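GlcNAc Inducible Gene 2, GIG2 (Candida albicans, PDB 6AKZ) binds an iron(III) ion and is probably an oxygenase of the DUF1479 family, whose fold is assigned to the cupin clan. Local coordinates at residues D176-R181 and S368-G373; K161-I166 and Q447-S452; S212-D217 and I285-F290; P62-I67 and L88-V93. One frame throughout, in Å; residues are numbered along the deposited sequence.

Interactions 1 and 4 reach the same mixed sheet, in a fold consistent with the cupin clan of its family, their centres about 18 Å apart: interaction 4 forms the edge with strand 63-65, while interaction 1 pairs two strands near the other edge. Interaction 1 is the one beside the metal site, where the side chain of Tyr371 comes within about 7 Å of the iron held by His192, Asp194 and His355. Interactions 2 and 3 lie away from that site. Interaction 2 ties helix 445-460, near the C-terminus, to a loop, its centre about 31 Å from interaction 1, and interaction 3 lies across the chain's centre from interaction 1, about 34 Å from it between centres.

Interaction 1 (D176-R181 and S368-G373); sequences DRIRIR and SVLYYG
Ile178 to Ile180 pair with Leu370 to Ser368 as antiparallel neighbours in the main mixed sheet, the strand axes 4.7 Å apart. The tight part is the hydrogen-bonded pair Arg179 and Val369: Arg179 N donates to Val369 O (3.1 Å), and Val369 N returns a bond to Arg179 O. On the face carrying these two side chains, CG2 of Val369 lies over one face of the Arg179 guanidinium, offset toward its rim and 3.7 Å from NH2. The guanidinium is turned 73° from the Tyr371 ring, and its NE donates to Tyr371 OH at 3.1 Å, while NH1 is bonded to Ser367. A bend at chi3 (60°) carries NE to that hydroxyl. Trp259 and Trp127 meet the same tyrosine ring, which lies near the iron site. The other face, with Ile178, Ile180, Ser368 and Leu370, is buried: Ile180 CG2 touches Ser368 OG, itself bonded to His366, and Phe103 of helix 96-112 touches both Ile180 and Ser368. Toward Asp176 the pairing slackens. The bond from Tyr371 N to Arg177 O is weak, and one water connects Asp176 N, by a weak bond, to Tyr371 O. The Asp176 carboxylate comes closest to the tyrosine at its root, with OD2 3.7 Å from Tyr371 CB.

Interaction 2 (K161-I166 and Q447-S452); sequences KENCLI and QAKIRS
Lys449 and Ile450, on helix 445-460, face the loop that leads into strand 166-167, where Leu165 is the centre of an inverse gamma turn. The polar contacts centre on the ammonium of Lys449. Its side chain runs extended beyond CG, and NZ donates to the backbone carbonyl Glu162 O at 3.0 Å, approaching 29° from the carbonyl plane. The Glu162 side chain crosses the lysine at about a right angle, its chi2 bend (51°) turning CD back, and OE2 makes a long salt bridge to NZ. A water adds a second polar link, donating to Lys161 O and accepting from Gln447 N; farther out, the Gln447 amide is bonded to Asp169 and Asp167.

Van der Waals contacts fill the buried part. Leu165 lies across the root of Lys449, CD2 meeting Lys449 CB at 3.6 Å. Ile450 uses both branches: CG2 rests near Ile166 C at 3.9 Å, while the other branch follows the Leu165 carbonyl. Along that branch CG1 is 3.7 Å from Leu165 O, and CD1 ends 4.2 Å from Leu165 CB.

Interaction 3 (S212-D217 and I285-F290); sequences SIFEGD and IMLRPF
Ile213 and Phe214, in the last turn of helix 211-214, pack against Met286 and Leu287 of helix 278-287 and Phe290 just beyond in sequence. Two methyl-bearing chains cross obliquely at one side of the contact: Ile213 presents CG2, which lies anti to its own backbone N, and this methyl sits against the fork of Leu287, 3.6 Å from CG and 3.8 Å from CD2. The same methyl also reaches Met286 CB at 4.1 Å. Phe214 works on the other side. Its chi1 of -67° sets CG anti to the carbonyl carbon, and the ring extends toward the far segment, its CE1 lying 3.7 Å from Met286 O, which is near the ring plane. The methionine chain is bent at chi2 and chi3, and the latter bend places CE 3.8 Å from Phe214 CZ. The Phe290 and Phe214 side chains cross at about a right angle, and their CE1 atoms meet at 4.0 Å. After Phe214, Gly216 closes the helix with a Schellman motif. Trp201 of helix 199-202 touches Phe214, while Leu287 continues the packing onto helix 32-56. All five residues that meet here are buried, and the side chains touch one another through carbon atoms; the cohesion between the two segments is therefore mainly hydrophobic and dispersive, with Met286 O, beside the Phe214 ring, accepting from Trp201.

Interaction 4 (P62-I67 and L88-V93); sequences PKCDFI and LMIENV
The beta-alpha-beta unit of strand 63-65, helix 76-85 and strand 87-91 brings its two strands together here, side by side and parallel at the edge of the main sheet. Four backbone bonds alternate along them: Met89 N to Pro62 O, Cys64 N to Met89 O, Glu91 N to Cys64 O (2.8 Å) and Phe66 N to Glu91 O. On the face of Cys64 and Ile90, Leu88 CD1 touches Pro62 CB at 4.0 Å, and Ile90 CG2 reaches Phe66 CA at 3.8 Å. Asn144 and Ile148 of helix 143-153 touch the Phe66 side chain.

The opposite face carries Lys63, Met89, Asp65 and Glu91. Lys63 lies beside Met89, CD to SD 3.8 Å, and the bend at its chi3 (89°) swings CE to within 3.4 Å of Glu91 OE1. At the strand ends, Asn92 ND2 donates to Asp65 OD1 (2.8 Å) on its syn side, while Asp65 OD2 receives Ile67 N in an Asx turn. Both carboxylate oxygens are thus engaged, which fixes the rotation of the group. Lys63 NZ stays 4.0 Å from Glu91 OE1, and two waters link the charged groups, each through one good and one weak bond, so their attraction is probably partly screened.

Interaction 1 (D176-R181 and S368-G373)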
loop_
_atom_site.group_PDB
_atom_site.type_symbol
_atom_site.label_atom_id
_atom_site.label_comp_id
_atom_site.label_asym_id
_atom_site.label_seq_id
_atom_site.Cartn_x
_atom_site.Cartn_y
_atom_site.Cartn_z
ATOM N N ASP A 176 -9.296 1.553 -8.592
ATOM C CA ASP A 176 -9.828 1.556 -7.253
ATOM C C ASP A 176 -11.005 2.496 -7.178
ATOM O O ASP A 176 -11.300 3.258 -8.127
ATOM C CB ASP A 176 -8.736 1.913 -6.235
ATOM C CG ASP A 176 -8.881 1.190 -4.889
ATOM O OD1 ASP A 176 -9.945 0.723 -4.551
ATOM O OD2 ASP A 176 -7.903 1.120 -4.121
ATOM N N ARG A 177 -11.637 2.467 -6.015
ATOM C CA ARG A 177 -12.934 3.085 -5.900
ATOM C C ARG A 177 -12.855 4.371 -5.164
ATOM O O ARG A 177 -11.802 4.960 -5.047
ATOM C CB ARG A 177 -13.878 2.111 -5.310
ATOM C CG ARG A 177 -13.495 1.602 -4.023
ATOM C CD ARG A 177 -14.374 0.423 -3.731
ATOM N NE ARG A 177 -14.009 -0.123 -2.425
ATOM C CZ ARG A 177 -14.821 -0.918 -1.705
ATOM N NH1 ARG A 177 -16.039 -1.275 -2.152
ATOM N NH2 ARG A 177 -14.424 -1.341 -0.529
ATOM N N ILE A 178 -14.021 4.947 -4.869
ATOM C CA ILE A 178 -14.115 6.174 -4.143
ATOM C C ILE A 178 -14.837 5.934 -2.789
ATOM O O ILE A 178 -15.554 4.970 -2.597
ATOM C CB ILE A 178 -14.754 7.267 -5.001
ATOM C CG1 ILE A 178 -16.215 7.015 -5.250
ATOM C CG2 ILE A 178 -14.007 7.406 -6.364
ATOM C CD1 ILE A 178 -16.938 8.205 -5.887
ATOM N N ARG A 179 -14.564 6.828 -1.842
ATOM C CA ARG A 179 -15.263 6.871 -0.578
ATOM C C ARG A 179 -15.921 8.234 -0.422
ATOM O O ARG A 179 -15.333 9.289 -0.725
ATOM C CB ARG A 179 -14.312 6.589 0.567
ATOM C CG ARG A 179 -14.930 7.018 1.898
ATOM C CD ARG A 179 -14.063 6.633 3.050
ATOM N NE ARG A 179 -12.680 7.181 3.105
ATOM C CZ ARG A 179 -12.297 8.406 3.464
ATOM N NH1 ARG A 179 -13.177 9.389 3.605
ATOM N NH2 ARG A 179 -10.986 8.650 3.688
ATOM N N ILE A 180 -17.209 8.233 -0.061
ATOM C CA ILE A 180 -17.873 9.474 0.290
ATOM C C ILE A 180 -18.568 9.170 1.612
ATOM O O ILE A 180 -19.604 8.491 1.605
ATOM C CB ILE A 180 -18.929 9.906 -0.757
ATOM C CG1 ILE A 180 -18.268 10.089 -2.122
ATOM C CG2 ILE A 180 -19.566 11.235 -0.377
ATOM C CD1 ILE A 180 -19.240 10.342 -3.256
ATOM N N ARG A 181 -17.931 9.560 2.731
ATOM C CA ARG A 181 -18.349 9.196 4.073
ATOM C C ARG A 181 -19.124 10.362 4.694
ATOM O O ARG A 181 -18.612 11.448 4.869
ATOM C CB ARG A 181 -17.200 8.846 4.947
ATOM C CG ARG A 181 -17.586 8.361 6.364
ATOM C CD ARG A 181 -16.380 7.787 7.026
ATOM N NE ARG A 181 -16.649 7.464 8.418
ATOM C CZ ARG A 181 -15.732 7.085 9.292
ATOM N NH1 ARG A 181 -14.448 6.993 8.963
ATOM N NH2 ARG A 181 -16.102 6.776 10.521
ATOM N N SER A 368 -14.564 12.621 1.753
ATOM C CA SER A 368 -14.540 11.931 0.464
ATOM C C SER A 368 -13.141 11.977 -0.140
ATOM O O SER A 368 -12.446 13.001 -0.083
ATOM C CB SER A 368 -15.470 12.590 -0.459
ATOM O OG SER A 368 -16.792 12.650 0.113
ATOM N N VAL A 369 -12.769 10.808 -0.660
ATOM C CA VAL A 369 -11.492 10.634 -1.283
ATOM C C VAL A 369 -11.591 9.764 -2.515
ATOM O O VAL A 369 -12.507 8.947 -2.691
ATOM C CB VAL A 369 -10.405 10.106 -0.331
ATOM C CG1 VAL A 369 -10.279 10.966 0.901
ATOM C CG2 VAL A 369 -10.603 8.637 0.031
ATOM N N LEU A 370 -10.580 9.913 -3.351
ATOM C CA LEU A 370 -10.446 9.063 -4.558
ATOM C C LEU A 370 -9.147 8.299 -4.401
ATOM O O LEU A 370 -8.089 8.920 -4.307
ATOM C CB LEU A 370 -10.385 9.990 -5.744
ATOM C CG LEU A 370 -10.299 9.507 -7.224
ATOM C CD1 LEU A 370 -10.682 10.747 -8.027
ATOM C CD2 LEU A 370 -8.861 9.128 -7.555
ATOM N N TYR A 371 -9.275 6.998 -4.235
ATOM C CA TYR A 371 -8.148 6.110 -3.997
ATOM C C TYR A 371 -7.315 5.942 -5.248
ATOM O O TYR A 371 -7.867 5.670 -6.317
ATOM C CB TYR A 371 -8.566 4.726 -3.507
ATOM C CG TYR A 371 -9.112 4.797 -2.057
ATOM C CD1 TYR A 371 -8.274 4.700 -0.968
ATOM C CD2 TYR A 371 -10.452 5.055 -1.841
ATOM C CE1 TYR A 371 -8.763 4.820 0.349
ATOM C CE2 TYR A 371 -10.941 5.150 -0.526
ATOM C CZ TYR A 371 -10.115 5.049 0.548
ATOM O OH TYR A 371 -10.599 5.198 1.857
ATOM N N TYR A 372 -5.997 6.070 -5.085
ATOM C CA TYR A 372 -5.020 5.869 -6.194
ATOM C C TYR A 372 -3.672 5.614 -5.575
ATOM O O TYR A 372 -3.166 6.506 -4.895
ATOM C CB TYR A 372 -5.075 7.106 -7.149
ATOM C CG TYR A 372 -4.237 6.968 -8.390
ATOM C CD1 TYR A 372 -4.216 5.736 -9.111
ATOM C CD2 TYR A 372 -3.600 8.081 -8.945
ATOM C CE1 TYR A 372 -3.459 5.633 -10.287
ATOM C CE2 TYR A 372 -2.797 7.945 -10.084
ATOM C CZ TYR A 372 -2.742 6.728 -10.722
ATOM O OH TYR A 372 -1.975 6.539 -11.852
ATOM N N GLY A 373 -3.099 4.397 -5.780
ATOM C CA GLY A 373 -1.899 3.932 -5.212
ATOM C C GLY A 373 -0.813 3.965 -6.223
ATOM O O GLY A 373 -1.051 4.134 -7.441
HETATM O O HOH W 1 -7.356 4.214 -8.726
HETATM O O HOH W 2 -10.374 5.881 -7.763
HETATM O O HOH W 3 -8.678 6.055 3.992
#

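Interaction 2 (K161-I166 and Q447-S452)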
loop_
_atom_site.group_PDB
_atom_site.type_symbol
_atom_site.label_atom_id
_atom_site.label_comp_id
_atom_site.label_asym_id
_atom_site.label_seq_id
_atom_site.Cartn_x
_atom_site.Cartn_y
_atom_site.Cartn_z
ATOM N N LYS A 161 20.067 -3.490 -10.749
ATOM C CA LYS A 161 19.407 -2.830 -11.864
ATOM C C LYS A 161 19.498 -3.617 -13.166
ATOM O O LYS A 161 18.619 -3.489 -14.022
ATOM C CB LYS A 161 19.915 -1.419 -12.104
ATOM C CG LYS A 161 19.580 -0.472 -10.947
ATOM C CD LYS A 161 20.068 0.946 -11.289
ATOM C CE LYS A 161 19.687 2.020 -10.272
ATOM N NZ LYS A 161 20.083 1.514 -8.906
ATOM N N GLU A 162 20.513 -4.460 -13.287
ATOM C CA GLU A 162 20.664 -5.197 -14.519
ATOM C C GLU A 162 19.585 -6.231 -14.685
ATOM O O GLU A 162 19.151 -6.468 -15.810
ATOM C CB GLU A 162 22.039 -5.857 -14.540
ATOM C CG GLU A 162 22.393 -6.520 -15.875
ATOM C CD GLU A 162 22.208 -5.613 -17.078
ATOM O OE1 GLU A 162 22.520 -4.391 -17.009
ATOM O OE2 GLU A 162 21.747 -6.144 -18.106
ATOM N N ASN A 163 19.155 -6.863 -13.587
ATOM C CA ASN A 163 18.233 -7.986 -13.648
ATOM C C ASN A 163 16.872 -7.838 -13.007
ATOM O O ASN A 163 15.931 -8.580 -13.377
ATOM C CB ASN A 163 18.891 -9.193 -13.049
ATOM C CG ASN A 163 20.106 -9.585 -13.818
ATOM O OD1 ASN A 163 20.042 -9.747 -15.043
ATOM N ND2 ASN A 163 21.216 -9.607 -13.155
ATOM N N CYS A 164 16.731 -6.916 -12.055
ATOM C CA CYS A 164 15.475 -6.880 -11.302
ATOM C C CYS A 164 14.362 -6.371 -12.218
ATOM O O CYS A 164 14.445 -5.231 -12.796
ATOM C CB CYS A 164 15.613 -5.958 -10.104
ATOM S SG CYS A 164 14.221 -5.986 -8.986
ATOM N N LEU A 165 13.278 -7.139 -12.326
ATOM C CA LEU A 165 12.221 -6.838 -13.301
ATOM C C LEU A 165 11.215 -5.776 -12.812
ATOM O O LEU A 165 10.022 -6.049 -12.636
ATOM C CB LEU A 165 11.536 -8.125 -13.771
ATOM C CG LEU A 165 12.495 -9.040 -14.556
ATOM C CD1 LEU A 165 11.711 -10.307 -14.861
ATOM C CD2 LEU A 165 12.971 -8.389 -15.853
ATOM N N ILE A 166 11.710 -4.547 -12.662
ATOM C CA ILE A 166 10.892 -3.420 -12.240
ATOM C C ILE A 166 11.357 -2.162 -12.959
ATOM O O ILE A 166 12.571 -1.997 -13.248
ATOM C CB ILE A 166 10.853 -3.295 -10.722
ATOM C CG1 ILE A 166 9.945 -2.143 -10.286
ATOM C CG2 ILE A 166 12.234 -3.067 -10.155
ATOM C CD1 ILE A 166 9.648 -2.196 -8.780
ATOM N N GLN A 447 14.808 -2.562 -16.283
ATOM C CA GLN A 447 13.846 -1.597 -16.800
ATOM C C GLN A 447 13.441 -1.869 -18.282
ATOM O O GLN A 447 12.251 -1.885 -18.657
ATOM C CB GLN A 447 14.419 -0.235 -16.602
ATOM C CG GLN A 447 13.522 0.882 -16.921
ATOM C CD GLN A 447 14.200 2.233 -16.730
ATOM O OE1 GLN A 447 15.412 2.393 -16.979
ATOM N NE2 GLN A 447 13.403 3.230 -16.338
ATOM N N ALA A 448 14.455 -2.080 -19.114
ATOM C CA ALA A 448 14.205 -2.508 -20.508
ATOM C C ALA A 448 13.509 -3.860 -20.587
ATOM O O ALA A 448 12.545 -4.051 -21.366
ATOM C CB ALA A 448 15.470 -2.547 -21.342
ATOM N N LYS A 449 13.911 -4.800 -19.762
ATOM C CA LYS A 449 13.345 -6.110 -19.828
ATOM C C LYS A 449 11.877 -6.123 -19.416
ATOM O O LYS A 449 11.051 -6.781 -20.070
ATOM C CB LYS A 449 14.133 -7.075 -18.987
ATOM C CG LYS A 449 15.563 -7.310 -19.511
ATOM C CD LYS A 449 16.340 -8.060 -18.432
ATOM C CE LYS A 449 17.773 -8.301 -18.895
ATOM N NZ LYS A 449 18.653 -8.627 -17.769
ATOM N N ILE A 450 11.534 -5.417 -18.322
ATOM C CA ILE A 450 10.096 -5.440 -17.897
ATOM C C ILE A 450 9.196 -4.790 -18.943
ATOM O O ILE A 450 8.049 -5.232 -19.173
ATOM C CB ILE A 450 9.916 -4.917 -16.454
ATOM C CG1 ILE A 450 8.543 -5.291 -15.916
ATOM C CG2 ILE A 450 10.167 -3.368 -16.430
ATOM C CD1 ILE A 450 8.232 -6.778 -15.893
ATOM N N ARG A 451 9.688 -3.755 -19.604
ATOM C CA ARG A 451 8.939 -3.139 -20.632
ATOM C C ARG A 451 8.701 -4.112 -21.768
ATOM O O ARG A 451 7.601 -4.198 -22.272
ATOM C CB ARG A 451 9.583 -1.855 -21.115
ATOM C CG ARG A 451 9.482 -0.717 -20.167
ATOM C CD ARG A 451 10.056 0.561 -20.727
ATOM N NE ARG A 451 10.106 1.587 -19.680
ATOM C CZ ARG A 451 10.261 2.879 -19.854
ATOM N NH1 ARG A 451 10.448 3.409 -21.069
ATOM N NH2 ARG A 451 10.264 3.673 -18.761
ATOM N N SER A 452 9.718 -4.854 -22.162
ATOM C CA SER A 452 9.542 -5.850 -23.195
ATOM C C SER A 452 8.541 -6.929 -22.808
ATOM O O SER A 452 7.679 -7.335 -23.632
ATOM C CB SER A 452 10.883 -6.471 -23.592
ATOM O OG SER A 452 10.645 -7.530 -24.547
HETATM O O HOH W 4 16.945 -1.323 -14.614
#

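Interaction 3 (S212-D217 and I285-F290)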
loop_
_atom_site.group_PDB
_atom_site.type_symbol
_atom_site.label_atom_id
_atom_site.label_comp_id
_atom_site.label_asym_id
_atom_site.label_seq_id
_atom_site.Cartn_x
_atom_site.Cartn_y
_atom_site.Cartn_z
ATOM N N SER A 212 16.980 -8.538 7.365
ATOM C CA SER A 212 17.749 -7.771 8.370
ATOM C C SER A 212 17.090 -7.869 9.739
ATOM O O SER A 212 17.773 -8.014 10.733
ATOM C CB SER A 212 17.866 -6.297 7.977
ATOM O OG SER A 212 18.798 -6.108 6.917
ATOM N N ILE A 213 15.763 -7.897 9.763
ATOM C CA ILE A 213 15.052 -8.046 11.019
ATOM C C ILE A 213 15.240 -9.472 11.588
ATOM O O ILE A 213 15.498 -9.641 12.771
ATOM C CB ILE A 213 13.590 -7.717 10.804
ATOM C CG1 ILE A 213 13.437 -6.247 10.348
ATOM C CG2 ILE A 213 12.751 -8.086 12.017
ATOM C CD1 ILE A 213 12.007 -5.922 9.962
ATOM N N PHE A 214 15.091 -10.477 10.760
ATOM C CA PHE A 214 15.224 -11.851 11.202
ATOM C C PHE A 214 16.648 -12.248 11.571
ATOM O O PHE A 214 16.872 -13.335 12.149
ATOM C CB PHE A 214 14.735 -12.754 10.122
ATOM C CG PHE A 214 13.246 -12.646 9.875
ATOM C CD1 PHE A 214 12.357 -12.616 10.907
ATOM C CD2 PHE A 214 12.759 -12.550 8.573
ATOM C CE1 PHE A 214 10.966 -12.579 10.653
ATOM C CE2 PHE A 214 11.425 -12.505 8.320
ATOM C CZ PHE A 214 10.505 -12.527 9.339
ATOM N N GLU A 215 17.608 -11.409 11.223
ATOM C CA GLU A 215 19.003 -11.664 11.614
ATOM C C GLU A 215 19.467 -10.908 12.844
ATOM O O GLU A 215 20.608 -11.070 13.232
ATOM C CB GLU A 215 19.917 -11.272 10.475
ATOM C CG GLU A 215 19.827 -12.245 9.332
ATOM C CD GLU A 215 20.750 -11.860 8.192
ATOM O OE1 GLU A 215 21.096 -10.667 8.095
ATOM O OE2 GLU A 215 21.067 -12.766 7.388
ATOM N N GLY A 216 18.610 -10.056 13.409
ATOM C CA GLY A 216 18.900 -9.316 14.589
ATOM C C GLY A 216 19.440 -7.947 14.351
ATOM O O GLY A 216 19.977 -7.355 15.247
ATOM N N ASP A 217 19.198 -7.396 13.162
ATOM C CA ASP A 217 19.749 -6.128 12.739
ATOM C C ASP A 217 18.581 -5.273 12.117
ATOM O O ASP A 217 18.771 -4.649 11.097
ATOM C CB ASP A 217 20.810 -6.435 11.649
ATOM C CG ASP A 217 21.617 -5.245 11.205
ATOM O OD1 ASP A 217 21.785 -4.249 11.957
ATOM O OD2 ASP A 217 22.141 -5.299 10.040
ATOM N N ILE A 285 6.327 -5.901 14.238
ATOM C CA ILE A 285 5.331 -6.771 13.610
ATOM C C ILE A 285 6.004 -8.064 13.214
ATOM O O ILE A 285 5.457 -9.123 13.544
ATOM C CB ILE A 285 4.629 -6.110 12.423
ATOM C CG1 ILE A 285 3.672 -5.037 12.995
ATOM C CG2 ILE A 285 3.792 -7.051 11.580
ATOM C CD1 ILE A 285 3.233 -3.944 12.058
ATOM N N MET A 286 7.106 -7.971 12.476
ATOM C CA MET A 286 7.754 -9.192 11.962
ATOM C C MET A 286 8.240 -10.109 13.047
ATOM O O MET A 286 8.248 -11.299 12.853
ATOM C CB MET A 286 8.875 -8.905 10.977
ATOM C CG MET A 286 8.368 -8.208 9.704
ATOM S SD MET A 286 6.884 -8.888 8.875
ATOM C CE MET A 286 7.420 -10.554 8.491
ATOM N N LEU A 287 8.751 -9.541 14.122
ATOM C CA LEU A 287 9.191 -10.340 15.255
ATOM C C LEU A 287 8.128 -10.737 16.250
ATOM O O LEU A 287 8.371 -11.635 17.079
ATOM C CB LEU A 287 10.324 -9.628 16.002
ATOM C CG LEU A 287 11.618 -9.391 15.229
ATOM C CD1 LEU A 287 12.639 -8.630 16.024
ATOM C CD2 LEU A 287 12.245 -10.669 14.774
ATOM N N ARG A 288 6.969 -10.113 16.212
ATOM C CA ARG A 288 5.911 -10.439 17.175
ATOM C C ARG A 288 5.500 -11.951 17.308
ATOM O O ARG A 288 5.256 -12.385 18.441
ATOM C CB ARG A 288 4.707 -9.554 17.008
ATOM C CG ARG A 288 3.702 -9.624 18.147
ATOM C CD ARG A 288 4.222 -9.174 19.477
ATOM N NE ARG A 288 3.095 -9.096 20.449
ATOM C CZ ARG A 288 3.227 -8.939 21.758
ATOM N NH1 ARG A 288 4.423 -8.886 22.299
ATOM N NH2 ARG A 288 2.118 -8.809 22.512
ATOM N N PRO A 289 5.446 -12.722 16.201
ATOM C CA PRO A 289 5.167 -14.163 16.336
ATOM C C PRO A 289 6.176 -14.899 17.156
ATOM O O PRO A 289 5.810 -15.925 17.723
ATOM C CB PRO A 289 5.093 -14.674 14.885
ATOM C CG PRO A 289 4.782 -13.431 14.077
ATOM C CD PRO A 289 5.552 -12.341 14.772
ATOM N N PHE A 290 7.401 -14.383 17.266
ATOM C CA PHE A 290 8.442 -14.963 18.056
ATOM C C PHE A 290 8.481 -14.430 19.506
ATOM O O PHE A 290 9.162 -15.043 20.382
ATOM C CB PHE A 290 9.802 -14.702 17.436
ATOM C CG PHE A 290 9.911 -15.199 16.010
ATOM C CD1 PHE A 290 9.513 -14.402 14.920
ATOM C CD2 PHE A 290 10.351 -16.455 15.752
ATOM C CE1 PHE A 290 9.570 -14.881 13.643
ATOM C CE2 PHE A 290 10.421 -16.933 14.452
ATOM C CZ PHE A 290 10.055 -16.132 13.391
#

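Interaction 4 (P62-I67 and L88-V93)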
loop_
_atom_site.group_PDB
_atom_site.type_symbol
_atom_site.label_atom_id
_atom_site.label_comp_id
_atom_site.label_asym_id
_atom_site.label_seq_id
_atom_site.Cartn_x
_atom_site.Cartn_y
_atom_site.Cartn_z
ATOM N N PRO A 62 4.674 13.899 8.100
ATOM C CA PRO A 62 5.287 14.770 7.099
ATOM C C PRO A 62 4.261 15.429 6.138
ATOM O O PRO A 62 3.314 14.792 5.641
ATOM C CB PRO A 62 6.200 13.833 6.357
ATOM C CG PRO A 62 6.493 12.724 7.315
ATOM C CD PRO A 62 5.213 12.532 8.067
ATOM N N LYS A 63 4.453 16.697 5.904
ATOM C CA LYS A 63 3.588 17.438 5.064
ATOM C C LYS A 63 4.412 18.444 4.268
ATOM O O LYS A 63 5.341 18.995 4.760
ATOM C CB LYS A 63 2.588 18.176 5.959
ATOM C CG LYS A 63 1.468 18.863 5.252
ATOM C CD LYS A 63 0.351 19.332 6.169
ATOM C CE LYS A 63 0.541 20.719 6.723
ATOM N NZ LYS A 63 -0.515 20.945 7.735
ATOM N N CYS A 64 4.045 18.664 3.035
ATOM C CA CYS A 64 4.683 19.674 2.234
ATOM C C CYS A 64 3.761 20.182 1.169
ATOM O O CYS A 64 2.723 19.615 0.969
ATOM C CB CYS A 64 5.981 19.197 1.647
ATOM S SG CYS A 64 5.813 18.050 0.281
ATOM N N ASP A 65 4.138 21.278 0.529
ATOM C CA ASP A 65 3.366 21.856 -0.548
ATOM C C ASP A 65 3.812 21.370 -1.917
ATOM O O ASP A 65 4.959 21.161 -2.122
ATOM C CB ASP A 65 3.399 23.368 -0.572
ATOM C CG ASP A 65 2.227 23.950 -1.343
ATOM O OD1 ASP A 65 1.328 24.392 -0.626
ATOM O OD2 ASP A 65 2.188 23.979 -2.611
ATOM N N PHE A 66 2.847 21.227 -2.818
ATOM C CA PHE A 66 3.150 20.748 -4.128
ATOM C C PHE A 66 4.282 21.600 -4.737
ATOM O O PHE A 66 5.136 21.081 -5.389
ATOM C CB PHE A 66 1.905 20.811 -5.010
ATOM C CG PHE A 66 2.149 20.369 -6.391
ATOM C CD1 PHE A 66 2.438 19.082 -6.628
ATOM C CD2 PHE A 66 2.169 21.255 -7.435
ATOM C CE1 PHE A 66 2.705 18.644 -7.857
ATOM C CE2 PHE A 66 2.450 20.815 -8.693
ATOM C CZ PHE A 66 2.715 19.502 -8.904
ATOM N N ILE A 67 4.265 22.891 -4.492
ATOM C CA ILE A 67 5.294 23.769 -5.058
ATOM C C ILE A 67 6.719 23.518 -4.566
ATOM O O ILE A 67 7.634 23.851 -5.223
ATOM C CB ILE A 67 4.932 25.240 -5.020
ATOM C CG1 ILE A 67 5.199 25.833 -3.680
ATOM C CG2 ILE A 67 3.509 25.434 -5.375
ATOM C CD1 ILE A 67 4.900 27.300 -3.716
ATOM N N LEU A 88 3.090 10.781 3.993
ATOM C CA LEU A 88 3.267 12.156 3.501
ATOM C C LEU A 88 1.939 12.720 3.052
ATOM O O LEU A 88 1.230 12.070 2.294
ATOM C CB LEU A 88 4.237 12.138 2.318
ATOM C CG LEU A 88 4.498 13.505 1.638
ATOM C CD1 LEU A 88 5.155 14.526 2.567
ATOM C CD2 LEU A 88 5.478 13.223 0.489
ATOM N N MET A 89 1.658 13.971 3.402
ATOM C CA MET A 89 0.572 14.730 2.865
ATOM C C MET A 89 1.158 15.876 2.022
ATOM O O MET A 89 1.984 16.636 2.503
ATOM C CB MET A 89 -0.326 15.251 3.986
ATOM C CG MET A 89 -1.402 16.292 3.494
ATOM S SD MET A 89 -2.363 16.974 4.889
ATOM C CE MET A 89 -3.285 15.586 5.377
ATOM N N ILE A 90 0.799 15.921 0.770
ATOM C CA ILE A 90 1.233 16.978 -0.167
ATOM C C ILE A 90 0.076 17.879 -0.405
ATOM O O ILE A 90 -0.994 17.470 -0.953
ATOM C CB ILE A 90 1.699 16.350 -1.469
ATOM C CG1 ILE A 90 2.771 15.282 -1.241
ATOM C CG2 ILE A 90 2.153 17.439 -2.447
ATOM C CD1 ILE A 90 3.102 14.493 -2.483
ATOM N N GLU A 91 0.203 19.116 -0.018
ATOM C CA GLU A 91 -0.910 20.077 -0.139
ATOM C C GLU A 91 -0.987 20.785 -1.492
ATOM O O GLU A 91 0.006 20.939 -2.133
ATOM C CB GLU A 91 -0.817 21.093 0.981
ATOM C CG GLU A 91 -1.141 20.434 2.295
ATOM C CD GLU A 91 -1.567 21.406 3.383
ATOM O OE1 GLU A 91 -0.608 22.047 3.856
ATOM O OE2 GLU A 91 -2.806 21.464 3.776
ATOM N N ASN A 92 -2.194 21.092 -1.975
ATOM C CA ASN A 92 -2.378 21.971 -3.090
ATOM C C ASN A 92 -1.899 21.351 -4.413
ATOM O O ASN A 92 -1.343 22.002 -5.291
ATOM C CB ASN A 92 -1.696 23.354 -2.844
ATOM C CG ASN A 92 -2.267 24.126 -1.639
ATOM O OD1 ASN A 92 -3.462 24.294 -1.480
ATOM N ND2 ASN A 92 -1.406 24.685 -0.869
ATOM N N VAL A 93 -2.076 20.055 -4.538
ATOM C CA VAL A 93 -1.783 19.351 -5.790
ATOM C C VAL A 93 -2.809 19.734 -6.862
ATOM O O VAL A 93 -2.456 19.885 -8.021
ATOM C CB VAL A 93 -1.864 17.850 -5.580
ATOM C CG1 VAL A 93 -1.552 17.156 -6.932
ATOM C CG2 VAL A 93 -0.871 17.468 -4.451
HETATM O O HOH W 5 -3.065 20.669 7.149
HETATM O O HOH W 6 -0.925 23.552 5.985
#